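Local coordinates for protein zebrafish RNase5 (Danio rerio, PDB 3LJE) that probably cleaves RNA as a pancreatic-type ribonuclease of the zebrafish RNase/angiogenin subfamily, at residues 52-57 with 78-83; 103-108 with 117-122; 60-65 with 107-112; 43-48 with 85-90. One frame throughout, in Å; residues are numbered along the deposited sequence.

Contact 1: residues 52-57 with 78-83; sequences IQATKD and QPFPVV. With SO4 (sulfate ion), chain D.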
loop_
_atom_site.group_PDB
_atom_site.type_symbol
_atom_site.label_atom_id
_atom_site.label_comp_id
_atom_site.label_asym_id
_atom_site.label_seq_id
_atom_site.Cartn_x
_atom_site.Cartn_y
_atom_site.Cartn_z
ATOM N N ILE A 52 4.985 -0.767 0.169
ATOM C CA ILE A 52 5.803 -1.832 -0.391
ATOM C C ILE A 52 7.049 -1.091 -0.942
ATOM O O ILE A 52 6.950 -0.147 -1.780
ATOM C CB ILE A 52 5.099 -2.503 -1.567
ATOM C CG1 ILE A 52 3.726 -3.100 -1.069
ATOM C CG2 ILE A 52 6.075 -3.612 -2.208
ATOM C CD1 ILE A 52 2.799 -3.406 -2.362
ATOM N N GLN A 53 8.234 -1.577 -0.538
ATOM C CA GLN A 53 9.515 -0.939 -1.018
ATOM C C GLN A 53 9.963 -1.462 -2.326
ATOM O O GLN A 53 10.952 -2.172 -2.429
ATOM C CB GLN A 53 10.589 -1.110 0.100
ATOM C CG GLN A 53 10.221 -0.330 1.339
ATOM C CD GLN A 53 11.201 -0.724 2.453
ATOM O OE1 GLN A 53 11.214 -1.943 2.817
ATOM N NE2 GLN A 53 11.988 0.276 3.049
ATOM N N ALA A 54 9.221 -1.139 -3.366
ATOM C CA ALA A 54 9.582 -1.630 -4.681
ATOM C C ALA A 54 9.033 -0.725 -5.735
ATOM O O ALA A 54 8.295 0.197 -5.429
ATOM C CB ALA A 54 9.065 -3.046 -4.881
ATOM N N THR A 55 9.404 -0.968 -7.001
ATOM C CA THR A 55 8.897 -0.150 -8.104
ATOM C C THR A 55 7.502 -0.580 -8.479
ATOM O O THR A 55 7.086 -1.730 -8.260
ATOM C CB THR A 55 9.730 -0.293 -9.409
ATOM O OG1 THR A 55 9.616 -1.662 -9.871
ATOM C CG2 THR A 55 11.218 0.005 -9.174
ATOM N N LYS A 56 6.750 0.327 -9.078
ATOM C CA LYS A 56 5.407 -0.068 -9.483
ATOM C C LYS A 56 5.438 -1.170 -10.506
ATOM O O LYS A 56 4.582 -2.068 -10.469
ATOM C CB LYS A 56 4.620 1.107 -10.069
ATOM C CG LYS A 56 5.355 1.787 -11.220
ATOM C CD LYS A 56 4.496 2.949 -11.721
ATOM C CE LYS A 56 5.103 3.613 -12.987
ATOM N NZ LYS A 56 4.265 4.866 -13.214
ATOM N N ASP A 57 6.393 -1.151 -11.429
ATOM C CA ASP A 57 6.407 -2.237 -12.419
ATOM C C ASP A 57 6.615 -3.641 -11.761
ATOM O O ASP A 57 5.981 -4.626 -12.181
ATOM C CB ASP A 57 7.527 -2.046 -13.474
ATOM C CG ASP A 57 7.250 -0.866 -14.429
ATOM O OD1 ASP A 57 6.181 -0.249 -14.332
ATOM O OD2 ASP A 57 8.123 -0.561 -15.277
ATOM N N GLN A 78 7.126 -14.625 -3.755
ATOM C CA GLN A 78 8.344 -14.420 -2.902
ATOM C C GLN A 78 8.083 -13.211 -1.966
ATOM O O GLN A 78 7.208 -12.353 -2.291
ATOM C CB GLN A 78 9.578 -14.014 -3.783
ATOM C CG GLN A 78 9.322 -12.787 -4.697
ATOM C CD GLN A 78 10.370 -12.665 -5.786
ATOM O OE1 GLN A 78 11.420 -12.050 -5.547
ATOM N NE2 GLN A 78 10.122 -13.256 -6.966
ATOM N N PRO A 79 8.764 -13.137 -0.835
ATOM C CA PRO A 79 8.566 -11.992 0.092
ATOM C C PRO A 79 8.905 -10.665 -0.620
ATOM O O PRO A 79 9.665 -10.636 -1.624
ATOM C CB PRO A 79 9.623 -12.237 1.222
ATOM C CG PRO A 79 9.878 -13.776 1.179
ATOM C CD PRO A 79 9.814 -14.088 -0.317
ATOM N N PHE A 80 8.255 -9.615 -0.168
ATOM C CA PHE A 80 8.623 -8.272 -0.672
ATOM C C PHE A 80 8.991 -7.541 0.552
ATOM O O PHE A 80 8.501 -7.805 1.660
ATOM C CB PHE A 80 7.411 -7.474 -1.324
ATOM C CG PHE A 80 7.288 -7.682 -2.779
ATOM C CD1 PHE A 80 6.979 -8.971 -3.348
ATOM C CD2 PHE A 80 7.455 -6.607 -3.669
ATOM C CE1 PHE A 80 6.828 -9.104 -4.690
ATOM C CE2 PHE A 80 7.299 -6.787 -4.997
ATOM C CZ PHE A 80 6.974 -8.026 -5.542
ATOM N N PRO A 81 9.896 -6.542 0.394
ATOM C CA PRO A 81 10.229 -5.682 1.513
ATOM C C PRO A 81 9.122 -4.690 1.758
ATOM O O PRO A 81 8.658 -4.030 0.827
ATOM C CB PRO A 81 11.503 -4.968 1.085
ATOM C CG PRO A 81 11.379 -4.863 -0.408
ATOM C CD PRO A 81 10.311 -5.837 -0.831
ATOM N N VAL A 82 8.703 -4.511 2.982
ATOM C CA VAL A 82 7.660 -3.536 3.276
ATOM C C VAL A 82 7.928 -2.773 4.549
ATOM O O VAL A 82 8.628 -3.244 5.440
ATOM C CB VAL A 82 6.210 -4.162 3.454
ATOM C CG1 VAL A 82 5.827 -5.018 2.118
ATOM C CG2 VAL A 82 6.134 -5.050 4.792
ATOM N N VAL A 83 7.330 -1.575 4.626
ATOM C CA VAL A 83 7.341 -0.818 5.872
ATOM C C VAL A 83 5.887 -0.599 6.227
ATOM O O VAL A 83 5.122 -0.016 5.407
ATOM C CB VAL A 83 8.030 0.576 5.725
ATOM C CG1 VAL A 83 7.539 1.512 6.959
ATOM C CG2 VAL A 83 9.529 0.361 5.624
HETATM S S SO4 D . 12.764 -3.030 -11.039
HETATM O O1 SO4 D . 12.683 -3.783 -9.765
HETATM O O2 SO4 D . 13.358 -3.937 -12.076
HETATM O O3 SO4 D . 11.430 -2.523 -11.526
HETATM O O4 SO4 D . 13.675 -1.923 -10.669
#

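Contact 2: residues 103-108 with 117-122; sequences STRYIV and VHYDEG. With SO4 (sulfate ion), chain C.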
loop_
_atom_site.group_PDB
_atom_site.type_symbol
_atom_site.label_atom_id
_atom_site.label_comp_id
_atom_site.label_asym_id
_atom_site.label_seq_id
_atom_site.Cartn_x
_atom_site.Cartn_y
_atom_site.Cartn_z
ATOM N N SER A 103 9.477 -5.103 7.459
ATOM C CA SER A 103 9.536 -6.524 7.546
ATOM C C SER A 103 9.451 -7.061 6.184
ATOM O O SER A 103 9.412 -6.300 5.179
ATOM C CB SER A 103 8.396 -7.071 8.382
ATOM O OG SER A 103 7.249 -6.870 7.612
ATOM N N THR A 104 9.465 -8.385 6.070
ATOM C CA THR A 104 9.368 -8.908 4.748
ATOM C C THR A 104 8.196 -9.915 4.782
ATOM O O THR A 104 8.047 -10.665 5.725
ATOM C CB THR A 104 10.718 -9.575 4.295
ATOM O OG1 THR A 104 10.959 -10.784 5.038
ATOM C CG2 THR A 104 11.920 -8.638 4.597
ATOM N N ARG A 105 7.415 -9.919 3.748
ATOM C CA ARG A 105 6.293 -10.778 3.706
ATOM C C ARG A 105 5.780 -10.962 2.320
ATOM O O ARG A 105 6.044 -10.191 1.413
ATOM C CB ARG A 105 5.190 -10.165 4.594
ATOM C CG ARG A 105 4.738 -8.809 4.192
ATOM C CD ARG A 105 3.631 -8.249 5.182
ATOM N NE ARG A 105 2.421 -9.111 5.080
ATOM C CZ ARG A 105 1.240 -8.796 4.504
ATOM N NH1 ARG A 105 1.057 -7.587 3.970
ATOM N NH2 ARG A 105 0.223 -9.684 4.486
ATOM N N TYR A 106 4.998 -12.044 2.142
ATOM C CA TYR A 106 4.345 -12.295 0.891
ATOM C C TYR A 106 3.186 -11.267 0.832
ATOM O O TYR A 106 2.325 -11.286 1.731
ATOM C CB TYR A 106 3.770 -13.761 0.865
ATOM C CG TYR A 106 4.938 -14.739 0.707
ATOM C CD1 TYR A 106 5.378 -15.098 -0.500
ATOM C CD2 TYR A 106 5.619 -15.224 1.861
ATOM C CE1 TYR A 106 6.501 -15.938 -0.671
ATOM C CE2 TYR A 106 6.759 -16.090 1.734
ATOM C CZ TYR A 106 7.169 -16.435 0.457
ATOM O OH TYR A 106 8.188 -17.345 0.295
ATOM N N ILE A 107 3.115 -10.456 -0.204
ATOM C CA ILE A 107 2.107 -9.445 -0.262
ATOM C C ILE A 107 0.926 -10.011 -1.074
ATOM O O ILE A 107 1.132 -10.756 -2.031
ATOM C CB ILE A 107 2.638 -8.149 -0.887
ATOM C CG1 ILE A 107 3.250 -8.405 -2.306
ATOM C CG2 ILE A 107 3.693 -7.527 0.082
ATOM C CD1 ILE A 107 3.600 -7.140 -3.104
ATOM N N VAL A 108 -0.266 -9.551 -0.687
ATOM C CA VAL A 108 -1.511 -9.994 -1.319
ATOM C C VAL A 108 -2.195 -8.738 -1.856
ATOM O O VAL A 108 -2.468 -7.827 -1.079
ATOM C CB VAL A 108 -2.379 -10.658 -0.264
ATOM C CG1 VAL A 108 -3.729 -11.086 -0.970
ATOM C CG2 VAL A 108 -1.598 -11.924 0.295
ATOM N N VAL A 117 -4.898 -2.808 -7.617
ATOM C CA VAL A 117 -5.870 -1.792 -7.162
ATOM C C VAL A 117 -6.103 -1.842 -5.686
ATOM O O VAL A 117 -6.889 -1.026 -5.144
ATOM C CB VAL A 117 -7.244 -2.071 -7.937
ATOM C CG1 VAL A 117 -7.005 -1.747 -9.398
ATOM C CG2 VAL A 117 -7.658 -3.582 -7.755
ATOM N N HIS A 118 -5.490 -2.811 -4.965
ATOM C CA HIS A 118 -5.767 -2.877 -3.555
ATOM C C HIS A 118 -4.630 -3.644 -2.881
ATOM O O HIS A 118 -4.068 -4.554 -3.481
ATOM C CB HIS A 118 -7.135 -3.646 -3.380
ATOM C CG HIS A 118 -7.441 -4.050 -1.984
ATOM N ND1 HIS A 118 -7.910 -3.159 -1.033
ATOM C CD2 HIS A 118 -7.324 -5.261 -1.353
ATOM C CE1 HIS A 118 -8.072 -3.792 0.123
ATOM N NE2 HIS A 118 -7.726 -5.064 -0.042
ATOM N N TYR A 119 -4.328 -3.254 -1.665
ATOM C CA TYR A 119 -3.333 -3.923 -0.835
ATOM C C TYR A 119 -4.041 -4.565 0.323
ATOM O O TYR A 119 -4.784 -3.903 1.067
ATOM C CB TYR A 119 -2.286 -2.937 -0.293
ATOM C CG TYR A 119 -1.247 -3.690 0.585
ATOM C CD1 TYR A 119 -0.197 -4.397 -0.027
ATOM C CD2 TYR A 119 -1.330 -3.716 1.966
ATOM C CE1 TYR A 119 0.736 -5.119 0.717
ATOM C CE2 TYR A 119 -0.353 -4.410 2.725
ATOM C CZ TYR A 119 0.652 -5.109 2.054
ATOM O OH TYR A 119 1.590 -5.800 2.778
ATOM N N ASP A 120 -3.855 -5.846 0.568
ATOM C CA ASP A 120 -4.502 -6.475 1.723
ATOM C C ASP A 120 -3.595 -6.363 2.949
ATOM O O ASP A 120 -2.547 -6.989 2.985
ATOM C CB ASP A 120 -4.799 -7.942 1.418
ATOM C CG ASP A 120 -5.548 -8.687 2.509
ATOM O OD1 ASP A 120 -5.741 -8.115 3.605
ATOM O OD2 ASP A 120 -5.952 -9.858 2.271
ATOM N N GLU A 121 -4.005 -5.570 3.957
ATOM C CA GLU A 121 -3.163 -5.393 5.171
ATOM C C GLU A 121 -3.152 -6.642 6.056
ATOM O O GLU A 121 -2.254 -6.808 6.887
ATOM C CB GLU A 121 -3.625 -4.213 6.041
ATOM C CG GLU A 121 -3.502 -2.847 5.378
ATOM C CD GLU A 121 -2.069 -2.344 5.221
ATOM O OE1 GLU A 121 -1.152 -2.948 5.810
ATOM O OE2 GLU A 121 -1.871 -1.342 4.488
ATOM N N GLY A 122 -4.128 -7.522 5.910
ATOM C CA GLY A 122 -4.107 -8.742 6.722
ATOM C C GLY A 122 -5.223 -8.654 7.771
ATOM O O GLY A 122 -5.705 -7.490 8.044
HETATM S S SO4 C . -6.322 -0.290 0.575
HETATM O O1 SO4 C . -6.084 -1.311 1.777
HETATM O O2 SO4 C . -5.745 -0.753 -0.798
HETATM O O3 SO4 C . -7.819 -0.048 0.436
HETATM O O4 SO4 C . -5.657 1.054 1.086
HETATM O O HOH W 1 -0.446 -8.306 1.918
#

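Contact 3: residues 60-65 with 107-112; sequences TTVCGD and IVLGCD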
loop_
_atom_site.group_PDB
_atom_site.type_symbol
_atom_site.label_atom_id
_atom_site.label_comp_id
_atom_site.label_asym_id
_atom_site.label_seq_id
_atom_site.Cartn_x
_atom_site.Cartn_y
_atom_site.Cartn_z
ATOM N N THR A 60 3.554 -4.697 -9.961
ATOM C CA THR A 60 2.477 -5.053 -10.922
ATOM C C THR A 60 2.606 -6.518 -11.420
ATOM O O THR A 60 1.598 -7.150 -11.794
ATOM C CB THR A 60 2.461 -3.974 -12.046
ATOM O OG1 THR A 60 2.085 -2.740 -11.424
ATOM C CG2 THR A 60 1.429 -4.303 -13.206
ATOM N N THR A 61 3.836 -7.059 -11.449
ATOM C CA THR A 61 4.016 -8.483 -11.851
ATOM C C THR A 61 3.244 -9.438 -10.926
ATOM O O THR A 61 2.961 -10.555 -11.333
ATOM C CB THR A 61 5.547 -8.964 -11.841
ATOM O OG1 THR A 61 6.075 -8.940 -10.505
ATOM C CG2 THR A 61 6.373 -8.049 -12.807
ATOM N N VAL A 62 2.933 -9.002 -9.701
ATOM C CA VAL A 62 2.097 -9.869 -8.841
ATOM C C VAL A 62 0.699 -10.071 -9.492
ATOM O O VAL A 62 0.041 -11.139 -9.303
ATOM C CB VAL A 62 1.930 -9.263 -7.437
ATOM C CG1 VAL A 62 1.032 -10.176 -6.509
ATOM C CG2 VAL A 62 3.345 -9.248 -6.803
ATOM N N CYS A 63 0.275 -9.076 -10.262
ATOM C CA CYS A 63 -1.032 -9.161 -10.921
ATOM C C CYS A 63 -0.833 -9.834 -12.288
ATOM O O CYS A 63 -1.782 -9.897 -13.100
ATOM C CB CYS A 63 -1.621 -7.755 -11.159
ATOM S SG CYS A 63 -2.174 -6.998 -9.614
ATOM N N GLY A 64 0.420 -10.225 -12.568
ATOM C CA GLY A 64 0.710 -10.841 -13.853
ATOM C C GLY A 64 1.378 -12.161 -13.601
ATOM O O GLY A 64 0.993 -12.964 -12.747
ATOM N N ASP A 65 2.505 -12.292 -14.286
ATOM C CA ASP A 65 3.269 -13.494 -14.269
ATOM C C ASP A 65 3.811 -14.023 -12.986
ATOM O O ASP A 65 4.004 -15.216 -12.877
ATOM C CB ASP A 65 4.433 -13.295 -15.265
ATOM C CG ASP A 65 5.075 -14.569 -15.611
ATOM O OD1 ASP A 65 4.350 -15.386 -16.216
ATOM O OD2 ASP A 65 6.272 -14.760 -15.261
ATOM N N ILE A 107 3.115 -10.456 -0.204
ATOM C CA ILE A 107 2.107 -9.445 -0.262
ATOM C C ILE A 107 0.926 -10.011 -1.074
ATOM O O ILE A 107 1.132 -10.756 -2.031
ATOM C CB ILE A 107 2.638 -8.149 -0.887
ATOM C CG1 ILE A 107 3.250 -8.405 -2.306
ATOM C CG2 ILE A 107 3.693 -7.527 0.082
ATOM C CD1 ILE A 107 3.600 -7.140 -3.104
ATOM N N VAL A 108 -0.266 -9.551 -0.687
ATOM C CA VAL A 108 -1.511 -9.994 -1.319
ATOM C C VAL A 108 -2.195 -8.738 -1.856
ATOM O O VAL A 108 -2.468 -7.827 -1.079
ATOM C CB VAL A 108 -2.379 -10.658 -0.264
ATOM C CG1 VAL A 108 -3.729 -11.086 -0.970
ATOM C CG2 VAL A 108 -1.598 -11.924 0.295
ATOM N N LEU A 109 -2.482 -8.757 -3.145
ATOM C CA LEU A 109 -3.081 -7.618 -3.843
ATOM C C LEU A 109 -4.402 -7.932 -4.517
ATOM O O LEU A 109 -4.620 -9.092 -4.900
ATOM C CB LEU A 109 -2.150 -7.212 -4.967
ATOM C CG LEU A 109 -0.649 -6.929 -4.606
ATOM C CD1 LEU A 109 0.129 -6.459 -5.918
ATOM C CD2 LEU A 109 -0.567 -5.960 -3.407
ATOM N N GLY A 110 -5.259 -6.925 -4.629
ATOM C CA GLY A 110 -6.453 -7.018 -5.487
ATOM C C GLY A 110 -5.900 -6.509 -6.794
ATOM O O GLY A 110 -5.047 -5.556 -6.836
ATOM N N CYS A 111 -6.324 -7.127 -7.902
ATOM C CA CYS A 111 -5.870 -6.782 -9.239
ATOM C C CYS A 111 -7.078 -6.647 -10.168
ATOM O O CYS A 111 -8.084 -7.339 -9.987
ATOM C CB CYS A 111 -5.019 -7.917 -9.813
ATOM S SG CYS A 111 -3.528 -8.309 -8.820
ATOM N N ASP A 112 -6.939 -5.786 -11.142
ATOM C CA ASP A 112 -8.017 -5.572 -12.117
ATOM C C ASP A 112 -7.426 -5.417 -13.498
ATOM O O ASP A 112 -6.685 -4.468 -13.810
ATOM C CB ASP A 112 -8.879 -4.364 -11.722
ATOM C CG ASP A 112 -10.215 -4.312 -12.532
ATOM O OD1 ASP A 112 -10.335 -5.025 -13.565
ATOM O OD2 ASP A 112 -11.083 -3.573 -12.099
#

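Contact 4: residues 43-48 with 85-90; sequences NDCKEV and CKLKSG. With SO4 (sulfate ion), chain C.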
loop_
_atom_site.group_PDB
_atom_site.type_symbol
_atom_site.label_atom_id
_atom_site.label_comp_id
_atom_site.label_asym_id
_atom_site.label_seq_id
_atom_site.Cartn_x
_atom_site.Cartn_y
_atom_site.Cartn_z
ATOM N N ASN A 43 -11.210 13.197 7.341
ATOM C CA ASN A 43 -9.870 13.324 7.906
ATOM C C ASN A 43 -9.491 12.421 9.090
ATOM O O ASN A 43 -8.582 12.767 9.848
ATOM C CB ASN A 43 -9.657 14.768 8.398
ATOM C CG ASN A 43 -9.575 15.723 7.244
ATOM O OD1 ASN A 43 -8.491 16.016 6.738
ATOM N ND2 ASN A 43 -10.730 16.223 6.805
ATOM N N ASP A 44 -10.131 11.281 9.303
ATOM C CA ASP A 44 -9.666 10.477 10.420
ATOM C C ASP A 44 -8.277 9.866 10.039
ATOM O O ASP A 44 -7.936 9.716 8.856
ATOM C CB ASP A 44 -10.651 9.344 10.750
ATOM C CG ASP A 44 -12.124 9.846 10.889
ATOM O OD1 ASP A 44 -12.313 10.926 11.524
ATOM O OD2 ASP A 44 -13.058 9.153 10.364
ATOM N N CYS A 45 -7.497 9.590 11.070
ATOM C CA CYS A 45 -6.171 9.003 10.948
ATOM C C CYS A 45 -6.407 7.572 10.570
ATOM O O CYS A 45 -7.193 6.872 11.207
ATOM C CB CYS A 45 -5.457 9.005 12.286
ATOM S SG CYS A 45 -5.077 10.681 12.937
ATOM N N LYS A 46 -5.766 7.150 9.488
ATOM C CA LYS A 46 -5.884 5.767 9.066
ATOM C C LYS A 46 -5.064 4.929 10.100
ATOM O O LYS A 46 -3.935 5.262 10.545
ATOM C CB LYS A 46 -5.343 5.688 7.627
ATOM C CG LYS A 46 -5.496 4.300 7.089
ATOM C CD LYS A 46 -5.189 4.228 5.574
ATOM C CE LYS A 46 -5.213 2.762 5.070
ATOM N NZ LYS A 46 -4.811 2.666 3.627
ATOM N N GLU A 47 -5.666 3.826 10.534
ATOM C CA GLU A 47 -5.038 2.969 11.534
ATOM C C GLU A 47 -3.739 2.269 11.072
ATOM O O GLU A 47 -2.785 2.191 11.833
ATOM C CB GLU A 47 -6.065 1.858 11.945
ATOM C CG GLU A 47 -7.219 2.351 12.636
ATOM C CD GLU A 47 -6.931 2.661 14.120
ATOM O OE1 GLU A 47 -7.823 3.247 14.754
ATOM O OE2 GLU A 47 -5.862 2.315 14.660
ATOM N N VAL A 48 -3.738 1.726 9.861
ATOM C CA VAL A 48 -2.550 0.891 9.420
ATOM C C VAL A 48 -2.355 1.115 7.941
ATOM O O VAL A 48 -3.322 1.116 7.151
ATOM C CB VAL A 48 -2.624 -0.584 9.865
ATOM C CG1 VAL A 48 -1.474 -1.377 9.267
ATOM C CG2 VAL A 48 -2.606 -0.697 11.391
ATOM N N CYS A 85 3.078 1.190 8.651
ATOM C CA CYS A 85 2.935 2.332 9.572
ATOM C C CYS A 85 1.674 2.079 10.397
ATOM O O CYS A 85 0.663 1.898 9.793
ATOM C CB CYS A 85 2.742 3.660 8.767
ATOM S SG CYS A 85 4.276 4.005 7.834
ATOM N N LYS A 86 1.764 2.018 11.732
ATOM C CA LYS A 86 0.581 1.765 12.572
ATOM C C LYS A 86 0.361 2.944 13.488
ATOM O O LYS A 86 1.266 3.407 14.137
ATOM C CB LYS A 86 0.746 0.525 13.470
ATOM C CG LYS A 86 1.173 -0.660 12.687
ATOM C CD LYS A 86 1.474 -1.926 13.575
ATOM C CE LYS A 86 2.636 -2.707 12.827
ATOM N NZ LYS A 86 2.075 -4.001 12.248
ATOM N N LEU A 87 -0.863 3.362 13.554
ATOM C CA LEU A 87 -1.253 4.509 14.319
ATOM C C LEU A 87 -1.045 4.239 15.795
ATOM O O LEU A 87 -1.544 3.216 16.316
ATOM C CB LEU A 87 -2.678 4.762 14.044
ATOM C CG LEU A 87 -3.192 6.022 14.715
ATOM C CD1 LEU A 87 -2.541 7.276 14.042
ATOM C CD2 LEU A 87 -4.752 6.069 14.506
ATOM N N LYS A 88 -0.291 5.113 16.447
ATOM C CA LYS A 88 0.019 4.954 17.860
ATOM C C LYS A 88 -0.965 5.894 18.524
ATOM O O LYS A 88 -1.581 5.493 19.440
ATOM C CB LYS A 88 1.457 5.352 18.164
ATOM C CG LYS A 88 2.076 4.687 19.413
ATOM C CD LYS A 88 2.111 3.054 19.450
ATOM C CE LYS A 88 3.255 2.565 20.398
ATOM N NZ LYS A 88 3.666 1.139 20.227
ATOM N N SER A 89 -1.142 7.140 18.058
ATOM C CA SER A 89 -2.148 8.037 18.682
ATOM C C SER A 89 -2.718 9.122 17.745
ATOM O O SER A 89 -2.192 9.334 16.657
ATOM C CB SER A 89 -1.562 8.688 19.940
ATOM O OG SER A 89 -0.441 9.492 19.655
ATOM N N GLY A 90 -3.769 9.812 18.189
ATOM C CA GLY A 90 -4.378 10.893 17.417
ATOM C C GLY A 90 -5.662 10.336 16.803
ATOM O O GLY A 90 -5.747 9.116 16.548
HETATM S S SO4 C . -6.322 -0.290 0.575
HETATM O O1 SO4 C . -6.084 -1.311 1.777
HETATM O O2 SO4 C . -5.745 -0.753 -0.798
HETATM O O3 SO4 C . -7.819 -0.048 0.436
HETATM O O4 SO4 C . -5.657 1.054 1.086
#

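Contact 1: residues 52-57 with 78-83
Gln53 and Pro81 meet where strand 48-52 runs out beside strand 80-89. The last antiparallel step is the non-hydrogen-bonded pair Ile52 and Val82; just beyond it Gln53 N donates to Pro81 O at 2.8 Å, with a fairly straight N-H...O angle of 163°. The chain then turns away through an inverse gamma turn centred on Gln53.

The Gln53 side chain slants across Pro81 toward Val83. Its CB lies 3.6 Å from Pro81 O, the same oxygen that takes the main-chain bond. CG stands anti to its own carbonyl carbon (chi1 -66°), and from there the chain runs extended. CD reaches Val83 CG2 at 3.7 Å. At the tip OE1 comes to 3.5 Å from Pro81 CB, while NE2, 3.6 Å from Val83 CG2, donates to Met23 O. Glutamine suits this place because its methylenes lie over Pro81 while the amide rests on Val83 CG2 and reaches a loop carbonyl. An alanine here would probably leave Met23 O without this donor and open a gap beside Val83 CG2.

On the buried side, Ile52 CG2 meets Phe80 CD2 obliquely at 3.6 Å, and Ala54 CB sits at the ring's edge, 4.1 Å from CD2. Ile59 packs on all three residues, and Arg58 makes a cation-pi contact with the ring.

Thr55 N-caps helix 56-60, its OG1 accepting from Arg58 N and donating to a sulfate oxygen. The join thus combines one main-chain bond with apolar packing, and the amide NE2 of Gln53 finds its hydrogen-bond partner outside the strand pair.

Contact 2: residues 103-108 with 117-122
Val108 and Asp120 close the open end of the beta hairpin formed by strands 97-112 and 115-119. Asp120 N donates to Val108 O at 2.9 Å, nearly along the C=O axis, and the two side chains lie side by side with their CB atoms 4.0 Å apart.

This is the tight part. Beside it Tyr119 has CG anti to its backbone N (chi1 -180°); at the edge of its ring lies Ile107 CG2, 3.9 Å from CE1, and the two side chains cross at about a right angle. A flat, long residue fits well here, since Ile52 and Phe14 also pack on it. Tyr119 N donates to a sulfate at the probable active site.

The other side is loose and wetted. A water takes a hydrogen bond from Val108 N (2.9 Å) and gives one to Asp120 O (2.7 Å), bridging strands that have parted. Arg105 reaches tip to tip toward Tyr119, but its modelled end is too close to the hydroxyl, making its exact position doubtful.

The Asp120 carboxylate closes an Asx turn. An alanine here would probably leave Gly122 N without its acceptor and the backbone at Gly122 freer to turn. That acceptor, Asp120 OD1, is met by Gly122 N at 2.9 Å from above the carboxylate plane.

Contact 3: residues 60-65 with 107-112
The disulfide between Cys63 and Cys111 ties the loop that follows helix 56-60 to the far end of strand 97-112, and it is one of three such bridges in this ribonuclease. The sulfurs are 2.0 Å apart, and the C-S-S-C torsion is -79°, close to the unstrained perpendicular setting. In both cysteines SG stands anti to its own carbonyl carbon and beside the backbone N; the CA atoms of Cys63 and Cys111 are 5.6 Å apart. No hydrogen bond crosses between the segments, which are joined by the covalent link and by apolar packing alone.

On the loop side, Cys63 N donates to Thr60 O at 2.8 Å, and Val62 and Cys63 both point at the strand. Across from them lies the antiparallel sheet of the pancreatic ribonuclease fold. Leu109 and Cys111, two positions apart on strand 97-112, turn toward the loop, while Gly110 between them uses its backbone to pair with Val117 and His118 at a classic beta bulge.

Val62 and Leu109 cross at about a right angle. Leu109 has CD1 anti to CA (chi2 -178°), and this methyl meets Val62 CB at 3.7 Å and CG1 at 3.9 Å. The other valine methyl, CG2, looks toward Ile107 CD1 from 4.3 Å. A branched valine is apt here, as its two methyls serve two different strand residues. Phe80 packs on Val62 and Ile107, and Tyr119 on Leu109. Pro116 lies on Cys63, and Phe74 on Cys111.

Contact 4: residues 43-48 with 85-90
Leu87 carries CG anti to its backbone N (chi1 -176°), and Glu47 bends at chi2 (-78°), turning CD back toward the leucine. These torsions bring the groups together where the chain enters strand 48-52 beside strand 80-89, in the antiparallel sheet of the pancreatic ribonuclease fold.

The fork of Leu87 receives two neighbours. Its CD2 lies 3.7 Å from Cys45 CB, with CD1 almost as near, and the same CD2 is 3.9 Å from Glu47 OE2. Leucine suits the spot because its forked end fills the space beside the cysteine, while Tyr98 packs on both residues. Cys45 SG is bonded to Cys96 and also rests 3.9 Å from Gly90 C. At Gly90 the backbone turns with positive phi (103°), where any side chain would collide with the carbonyl oxygen of the residue before.

Between the backbones, Leu87 N donates to Glu47 O at 2.8 Å. Val48 and Lys86 then form a non-hydrogen-bonded antiparallel pair, supported by a CA-H...O contact from Val48 CA to Cys85 O at 3.4 Å. Cys85 is itself disulfide-linked to Cys28.

Lys46 leaves in another direction. Its CB points away from strand 80-89 and its chain is extended, long enough to reach the probable active site, where a sulfate also binds His18. Its NZ donates to Asn49 OD1 and, at 3.1 Å, to O4 of that sulfate.

How the contacts relate
Contacts 1, 2 and 3 lie close together, with centres 9 to 12 Å apart, whereas the centre of contact 4 lies about 26 Å from that of contact 3, on the opposite side of the chain's centre. Ile107, shared by contacts 2 and 3, also fills contact 1: its CD1 is 3.7 Å from Phe80 CG. Main-chain pairing unites contacts 1 and 2 through Phe80 N and Arg105 O, 2.8 Å apart. Contact 4, about 18 Å from contact 2 between centres, meets it again at one sulfate, bound by Lys46 NZ, Tyr119 N and His18. This is consistent with a phosphate position in the ribonuclease cleft; the sulfate at contact 1 is a separate ion.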